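Membrane lipoprotein TpN32 (Treponema pallidum, PDB 1XS5) binds L-methionine, probably as the substrate-binding lipoprotein of a methionine uptake system, holding the amino acid in a cleft between two lobes. Local coordinates at residues A[14-18]-A[55-59]; A[10-14]-A[173-177]; A[79-84]-A[235-240]. All coordinates share one frame; numbering follows the deposited sequence. Where two conformers were deposited one is given.

Contact 1: A[14-18]-A[55-59]; sequences HARLL and NFFQH. With MET (methionine), chain B.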
# COMPACT_ATOMS: atom_id res chain seq x y z
N HIS A 14 1.70 4.56 -8.15
CA HIS A 14 1.81 5.93 -7.66
C HIS A 14 2.65 6.80 -8.58
O HIS A 14 2.37 8.00 -8.75
CB HIS A 14 2.42 5.94 -6.24
CG HIS A 14 1.72 5.03 -5.28
ND1 HIS A 14 1.57 3.68 -5.51
CD2 HIS A 14 1.08 5.28 -4.12
CE1 HIS A 14 0.87 3.14 -4.53
NE2 HIS A 14 0.55 4.09 -3.68
N ALA A 15 3.68 6.21 -9.17
CA ALA A 15 4.57 7.00 -10.04
C ALA A 15 3.83 7.56 -11.25
O ALA A 15 3.98 8.72 -11.58
CB ALA A 15 5.77 6.15 -10.49
N ARG A 16 3.06 6.72 -11.94
CA ARG A 16 2.30 7.23 -13.07
C ARG A 16 1.30 8.33 -12.63
O ARG A 16 1.12 9.32 -13.32
CB ARG A 16 1.58 6.06 -13.75
CG ARG A 16 1.01 6.43 -15.08
CD ARG A 16 2.13 6.76 -16.06
NE ARG A 16 1.57 7.24 -17.32
CZ ARG A 16 2.29 7.76 -18.31
NH1 ARG A 16 3.62 7.86 -18.19
NH2 ARG A 16 1.68 8.18 -19.42
N LEU A 17 0.65 8.14 -11.48
CA LEU A 17 -0.31 9.12 -10.97
C LEU A 17 0.39 10.46 -10.66
O LEU A 17 -0.16 11.56 -10.85
CB LEU A 17 -0.99 8.57 -9.70
CG LEU A 17 -1.79 7.26 -9.86
CD1 LEU A 17 -2.29 6.80 -8.50
CD2 LEU A 17 -3.00 7.50 -10.82
N LEU A 18 1.63 10.39 -10.19
CA LEU A 18 2.37 11.63 -9.90
C LEU A 18 2.80 12.32 -11.20
O LEU A 18 2.97 13.54 -11.23
CB LEU A 18 3.59 11.29 -9.05
CG LEU A 18 3.24 11.00 -7.58
CD1 LEU A 18 4.52 10.64 -6.85
CD2 LEU A 18 2.61 12.18 -6.92
N ASN A 55 5.18 12.79 0.30
CA ASN A 55 5.44 11.49 -0.29
C ASN A 55 4.13 10.85 -0.59
O ASN A 55 3.07 11.26 -0.08
CB ASN A 55 6.37 10.56 0.53
CG ASN A 55 5.83 10.11 1.86
OD1 ASN A 55 4.63 9.76 2.03
ND2 ASN A 55 6.75 10.03 2.86
N PHE A 56 4.19 9.87 -1.49
CA PHE A 56 2.95 9.21 -1.89
C PHE A 56 3.22 7.72 -2.10
O PHE A 56 3.62 7.27 -3.18
CB PHE A 56 2.42 9.89 -3.17
CG PHE A 56 1.12 9.27 -3.72
CD1 PHE A 56 0.08 8.94 -2.87
CD2 PHE A 56 0.94 9.09 -5.06
CE1 PHE A 56 -1.11 8.42 -3.38
CE2 PHE A 56 -0.24 8.59 -5.55
CZ PHE A 56 -1.25 8.26 -4.71
N PHE A 57 3.00 6.93 -1.04
CA PHE A 57 3.25 5.48 -1.16
C PHE A 57 2.59 4.60 -0.09
O PHE A 57 2.62 3.39 -0.23
CB PHE A 57 4.75 5.19 -1.05
CG PHE A 57 5.26 5.19 0.39
CD1 PHE A 57 5.48 6.39 1.06
CD2 PHE A 57 5.51 3.99 1.05
CE1 PHE A 57 5.97 6.40 2.39
CE2 PHE A 57 5.98 3.97 2.36
CZ PHE A 57 6.22 5.18 3.04
N GLN A 58 1.96 5.21 0.92
CA GLN A 58 1.46 4.42 2.04
C GLN A 58 0.02 4.73 2.41
O GLN A 58 -0.58 5.67 1.88
CB GLN A 58 2.33 4.73 3.26
CG GLN A 58 2.02 6.16 3.88
CD GLN A 58 3.15 6.76 4.75
OE1 GLN A 58 3.56 6.18 5.74
NE2 GLN A 58 3.63 7.90 4.37
N HIS A 59 -0.51 3.94 3.36
CA HIS A 59 -1.85 4.19 3.88
C HIS A 59 -1.71 4.76 5.32
O HIS A 59 -0.60 4.81 5.87
CB HIS A 59 -2.70 2.90 3.83
CG HIS A 59 -2.00 1.67 4.32
ND1 HIS A 59 -1.51 1.53 5.60
CD2 HIS A 59 -1.77 0.49 3.70
CE1 HIS A 59 -1.01 0.32 5.75
NE2 HIS A 59 -1.16 -0.33 4.61
N MET B . 0.45 0.60 -1.88
CA MET B . 0.49 -0.18 -0.59
C MET B . -0.86 -0.83 -0.22
O MET B . -0.87 -2.03 0.14
CB MET B . 0.91 0.74 0.57
CG MET B . 1.25 -0.04 1.82
SD MET B . 1.72 0.97 3.24
CE MET B . 3.46 1.34 2.77
OXT MET B . -1.89 -0.13 -0.31
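His14 lays an edge of its imidazole on the face of the Phe56 ring, and the geometry is that of an edge-to-face pair: centroids 4.7 Å apart, planes at 59°. The atom that does the touching is CD2 of His14, which sits 3.7 Å above the phenyl plane and over its centre, about equally far from all six ring carbons. Two torsions set this up. On the strand, Phe56 has CG anti to the backbone N (chi1 180°), which sends the phenyl toward the helix; on the helix, His14 turns CG away from its own carbonyl carbon (chi1 -52°), and the imidazole reaches across Phe56 at about a right angle. CD2 of His14 also comes within 3.4 Å of the backbone O of Phe56.

The rim of the phenyl ring is packed by the next turn of the helix. Leu17 brings CD1 to 4.0 Å from CE2 of Phe56, near the ring plane, while Leu18 meets the edge with CG, 3.9 Å from CD2 of Phe56, the two side chains running past each other in opposite directions. His81 adds a further ring against both His14 and Phe56.

Beyond the corner at Phe57, the strand residues turn to the bound methionine. Its SD lies over one face of the His59 ring, offset toward the rim and 3.4 Å from NE2 of His59, and its CE is 3.6 Å from CB of Gln58 and also meets the Phe57 ring.

No hydrogen bond joins the two segments; the imidazole is held by ring packing and by the bond between its NE2 and Asn198. This buried packing therefore probably helps set the imidazole beside the ligand's amino group and, through NE2, the Asn198 amide that hydrogen-bonds the methionine.

Contact 2: A[10-14]-A[173-177]; sequences LSEPH and NYAIM. With MET (methionine), chain B.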
# COMPACT_ATOMS: atom_id res chain seq x y z
N LEU A 10 7.67 5.31 -4.42
CA LEU A 10 8.29 4.01 -4.34
C LEU A 10 8.19 3.23 -5.64
O LEU A 10 9.15 2.58 -6.06
CB LEU A 10 7.58 3.20 -3.24
CG LEU A 10 8.03 1.78 -2.87
CD1 LEU A 10 9.44 1.83 -2.29
CD2 LEU A 10 7.07 1.24 -1.81
N SER A 11 7.02 3.27 -6.28
CA SER A 11 6.81 2.47 -7.49
C SER A 11 5.48 2.77 -8.15
O SER A 11 4.73 3.68 -7.76
CB SER A 11 6.77 0.99 -7.09
OG SER A 11 5.52 0.70 -6.40
N GLU A 12 5.17 1.96 -9.15
CA GLU A 12 3.88 2.05 -9.81
C GLU A 12 2.92 1.49 -8.76
O GLU A 12 3.32 0.64 -7.96
CB GLU A 12 3.87 1.18 -11.06
CG GLU A 12 4.76 1.75 -12.18
CD GLU A 12 4.34 3.16 -12.63
OE1 GLU A 12 3.25 3.61 -12.24
OE2 GLU A 12 5.10 3.82 -13.38
N PRO A 13 1.65 1.89 -8.79
CA PRO A 13 1.04 2.84 -9.73
C PRO A 13 1.18 4.31 -9.35
O PRO A 13 0.84 5.20 -10.13
CB PRO A 13 -0.42 2.41 -9.72
CG PRO A 13 -0.63 2.11 -8.20
CD PRO A 13 0.63 1.25 -7.93
N HIS A 14 1.70 4.56 -8.15
CA HIS A 14 1.81 5.93 -7.66
C HIS A 14 2.65 6.80 -8.58
O HIS A 14 2.37 8.00 -8.75
CB HIS A 14 2.42 5.94 -6.24
CG HIS A 14 1.72 5.03 -5.28
ND1 HIS A 14 1.57 3.68 -5.51
CD2 HIS A 14 1.08 5.28 -4.12
CE1 HIS A 14 0.87 3.14 -4.53
NE2 HIS A 14 0.55 4.09 -3.68
N ASN A 173 0.43 -2.77 -5.20
CA ASN A 173 1.46 -2.20 -6.06
C ASN A 173 2.46 -3.26 -6.52
O ASN A 173 2.80 -3.37 -7.74
CB ASN A 173 2.19 -1.02 -5.34
CG ASN A 173 3.03 -1.47 -4.16
OD1 ASN A 173 2.52 -1.98 -3.16
ND2 ASN A 173 4.35 -1.26 -4.27
N TYR A 174 2.91 -4.10 -5.60
CA TYR A 174 3.89 -5.12 -5.98
C TYR A 174 3.30 -6.24 -6.81
O TYR A 174 4.00 -6.82 -7.66
CB TYR A 174 4.56 -5.70 -4.72
CG TYR A 174 5.48 -4.70 -4.09
CD1 TYR A 174 6.47 -4.09 -4.84
CD2 TYR A 174 5.39 -4.38 -2.74
CE1 TYR A 174 7.36 -3.19 -4.28
CE2 TYR A 174 6.27 -3.46 -2.15
CZ TYR A 174 7.25 -2.88 -2.93
OH TYR A 174 8.16 -1.97 -2.41
N ALA A 175 2.02 -6.55 -6.56
CA ALA A 175 1.34 -7.60 -7.33
C ALA A 175 1.22 -7.12 -8.80
O ALA A 175 1.58 -7.84 -9.74
CB ALA A 175 -0.09 -7.84 -6.74
N ILE A 176 0.72 -5.90 -8.98
CA ILE A 176 0.52 -5.34 -10.32
C ILE A 176 1.84 -5.28 -11.09
O ILE A 176 1.92 -5.59 -12.28
CB ILE A 176 -0.11 -3.93 -10.21
CG1 ILE A 176 -1.57 -4.05 -9.71
CG2 ILE A 176 -0.04 -3.24 -11.54
CD1 ILE A 176 -2.02 -2.68 -9.14
N MET A 177 2.91 -4.91 -10.39
CA MET A 177 4.21 -4.88 -11.03
C MET A 177 4.69 -6.27 -11.49
O MET A 177 5.54 -6.35 -12.38
CB MET A 177 5.27 -4.31 -10.08
CG MET A 177 5.14 -2.80 -9.91
SD MET A 177 6.13 -2.27 -8.44
CE MET A 177 7.62 -3.27 -8.59
N MET B . 0.45 0.60 -1.88
CA MET B . 0.49 -0.18 -0.59
C MET B . -0.86 -0.83 -0.22
O MET B . -0.87 -2.03 0.14
CB MET B . 0.91 0.74 0.57
CG MET B . 1.25 -0.04 1.82
SD MET B . 1.72 0.97 3.24
CE MET B . 3.46 1.34 2.77
OXT MET B . -1.89 -0.13 -0.31
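Asn173 has CG between its backbone N and carbonyl carbon (chi1 68°), which swings the amide from the first turn of its helix toward the loop 10-14, where Ser11 holds OG in the equivalent staggered position (chi1 72°). The two groups meet in the one hydrogen bond across the contact: ND2 of Asn173 donates to OG of Ser11 over 3.1 Å, with 159° at the hydrogen and the oxygen close to the amide plane. The serine hydroxyl in turn donates to the backbone O of its neighbour Glu12, 2.7 Å away, approaching from above that carbonyl plane. OG therefore accepts one bond and gives another, which fixes its rotation.

Van der Waals contacts surround this pair of bonds. CB of Asn173 lies 3.3 Å from the backbone O of Glu12 and also packs on CD of Pro13, whose preceding peptide bond is cis. Met177, one helical turn on, bends at chi3 and puts SD 3.6 Å from CB of Ser11. At the other end, Leu10 crosses Tyr174 at about a right angle, its CD2 3.4 Å from the phenolic OH. ND2 of Asn173 also sits 3.3 Å above the plane of the Tyr174 ring, over its centre, so this amide nitrogen touches both an aromatic face and the serine oxygen.

With ND2 committed to Ser11, the other end of the amide is turned to the ligand: OD1 of Asn173 is 3.5 Å from the amino N of the bound methionine, a proximity rather than a hydrogen bond. The Ser11 bond is consistent with the oxygen end of this pocket amide facing the ligand's probably positive ammonium group, and probably helps keep it so.

Contact 3: A[79-84]-A[235-240]; sequences NVHVEP and GEVAPA. With MET (methionine), chain B.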
# COMPACT_ATOMS: atom_id res chain seq x y z
N ASN A 79 -7.02 11.19 1.14
CA ASN A 79 -7.05 9.85 0.56
C ASN A 79 -7.08 10.02 -0.94
O ASN A 79 -7.78 10.85 -1.46
CB ASN A 79 -8.32 9.08 0.94
CG ASN A 79 -8.44 8.90 2.40
OD1 ASN A 79 -7.45 8.63 3.09
ND2 ASN A 79 -9.65 9.05 2.90
N VAL A 80 -6.31 9.20 -1.64
CA VAL A 80 -6.21 9.25 -3.08
C VAL A 80 -6.79 8.00 -3.78
O VAL A 80 -7.57 8.10 -4.75
CB VAL A 80 -4.71 9.38 -3.52
CG1 VAL A 80 -4.62 9.43 -5.00
CG2 VAL A 80 -4.09 10.68 -2.92
N HIS A 81 -6.37 6.81 -3.35
CA HIS A 81 -6.85 5.61 -4.00
C HIS A 81 -6.78 4.41 -3.07
O HIS A 81 -6.18 4.52 -2.01
CB HIS A 81 -6.04 5.33 -5.26
CG HIS A 81 -4.64 4.79 -5.02
ND1 HIS A 81 -3.52 5.60 -5.05
CD2 HIS A 81 -4.19 3.53 -4.82
CE1 HIS A 81 -2.44 4.85 -4.88
NE2 HIS A 81 -2.82 3.59 -4.74
N VAL A 82 -7.42 3.31 -3.47
CA VAL A 82 -7.43 2.05 -2.70
C VAL A 82 -6.81 0.98 -3.60
O VAL A 82 -7.02 0.99 -4.80
CB VAL A 82 -8.88 1.61 -2.28
CG1 VAL A 82 -9.51 2.67 -1.35
CG2 VAL A 82 -9.76 1.38 -3.51
N GLU A 83 -5.98 0.09 -3.02
CA GLU A 83 -5.31 -0.99 -3.78
C GLU A 83 -5.67 -2.24 -2.97
O GLU A 83 -4.98 -2.54 -1.97
CB GLU A 83 -3.80 -0.83 -3.63
CG GLU A 83 -3.01 -0.31 -4.71
CD GLU A 83 -1.59 0.01 -4.20
OE1 GLU A 83 -0.90 -0.88 -3.66
OE2 GLU A 83 -1.20 1.17 -4.32
N PRO A 84 -6.71 -2.99 -3.36
CA PRO A 84 -7.04 -4.18 -2.57
C PRO A 84 -5.92 -5.18 -2.42
O PRO A 84 -5.19 -5.52 -3.38
CB PRO A 84 -8.25 -4.78 -3.31
CG PRO A 84 -8.85 -3.59 -4.08
CD PRO A 84 -7.57 -2.88 -4.55
N GLY A 235 -10.65 -2.96 -10.75
CA GLY A 235 -10.64 -2.21 -9.52
C GLY A 235 -9.35 -2.50 -8.74
O GLY A 235 -9.33 -2.33 -7.51
N GLU A 236 -8.29 -2.94 -9.42
CA GLU A 236 -7.03 -3.23 -8.75
C GLU A 236 -6.50 -1.97 -8.06
O GLU A 236 -5.94 -2.04 -6.99
CB GLU A 236 -6.00 -3.78 -9.73
CG GLU A 236 -6.34 -5.16 -10.37
CD GLU A 236 -7.27 -5.08 -11.59
OE1 GLU A 236 -7.95 -4.05 -11.76
OE2 GLU A 236 -7.35 -6.06 -12.36
N VAL A 237 -6.69 -0.81 -8.70
CA VAL A 237 -6.33 0.48 -8.13
C VAL A 237 -7.58 1.33 -8.44
O VAL A 237 -7.97 1.42 -9.59
CB VAL A 237 -5.11 1.08 -8.84
CG1 VAL A 237 -4.65 2.35 -8.09
CG2 VAL A 237 -4.00 0.05 -8.89
N ALA A 238 -8.22 1.90 -7.43
CA ALA A 238 -9.44 2.66 -7.67
C ALA A 238 -9.49 3.94 -6.85
O ALA A 238 -9.06 3.96 -5.69
CB ALA A 238 -10.65 1.77 -7.30
N PRO A 239 -10.07 5.02 -7.42
CA PRO A 239 -10.16 6.30 -6.70
C PRO A 239 -10.80 6.10 -5.31
O PRO A 239 -11.73 5.31 -5.16
CB PRO A 239 -11.06 7.16 -7.59
CG PRO A 239 -10.88 6.57 -8.97
CD PRO A 239 -10.77 5.06 -8.72
N ALA A 240 -10.30 6.81 -4.31
CA ALA A 240 -10.82 6.69 -2.96
C ALA A 240 -12.03 7.58 -2.73
O ALA A 240 -12.14 8.16 -1.62
CB ALA A 240 -9.73 7.02 -1.96
N MET B . 0.45 0.60 -1.88
CA MET B . 0.49 -0.18 -0.59
C MET B . -0.86 -0.83 -0.22
O MET B . -0.87 -2.03 0.14
CB MET B . 0.91 0.74 0.57
CG MET B . 1.25 -0.04 1.82
SD MET B . 1.72 0.97 3.24
CE MET B . 3.46 1.34 2.77
OXT MET B . -1.89 -0.13 -0.31
O HOH W 1 -12.06 9.39 0.94
O HOH W 2 -4.79 -4.50 -6.05
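Val82 and Ala238 exchange a reciprocal pair of backbone hydrogen bonds, joining the short strand 238-239 to the end of strand 74-82 in antiparallel fashion. N of Val82 lies 2.8 Å from O of Ala238, and N of Ala238 lies 3.0 Å from O of Val82; both donors approach in the carbonyl plane. A third bond, from N of Ala240 to O of Val80, is reached from well above the carbonyl plane (52° out of it). This less regular geometry falls at a classic beta bulge, where Val80 and His81 both face Asn198 on the adjoining strand.

A weaker CA-H...O contact extends the pairing: CA of Glu83 comes 3.4 Å from O of Glu236, with the hydrogen pointing at the oxygen. Two waters also bridge the segments by hydrogen bonds, one between ND2 of Asn79 and O of Ala240, the other between the carbonyl oxygens of Pro84 and Glu236, donating to both.

Apolar packing has two parts. Val82 and Ala238 lie on the same face, CG2 of the valine 3.9 Å from CB of the alanine. Val237 has CG1 anti to its backbone N (chi1 -172°), and the side chain crosses that of His81 at a slant, CG1 3.5 Å from CD2 of His81.

The carboxylate of Glu83 reaches the ligand. Its OE1 accepts a 2.7 Å hydrogen bond from the amino N of the bound methionine. His81 appears to steady the same carboxylate through a nearly straight bond from NE2 to OE2, although the position of OE2 is less certain.

A C-terminal edge strand thus closes one side of the six-stranded sheet, while the residue just past its partner strand supplies the carboxylate for the ligand's amino group, in a periplasmic-binding-protein fold with its ligand between two lobes.

Overall arrangement
All three contacts touch the bound methionine: contacts 2 and 3 reach its amino group, while contact 1 spans from there, through His14, to the thioether end. Contacts 1 and 2 have centres about 9 Å apart and share His14, which closes the loop 10-14 and opens the helix packed in contact 1; CB of Phe57 and CB of Leu10 pack at 4.1 Å. Contact 3, its centre about 11 Å from that of contact 1 and 12 Å from that of contact 2, adds Glu83, whose OE1 also receives a weak hydrogen bond from N of Asn173. CZ of Phe56 lies 3.5 Å from ND1 of His81, so His14, Phe56 and His81 form a cluster of inclined rings joining contacts 1 and 3.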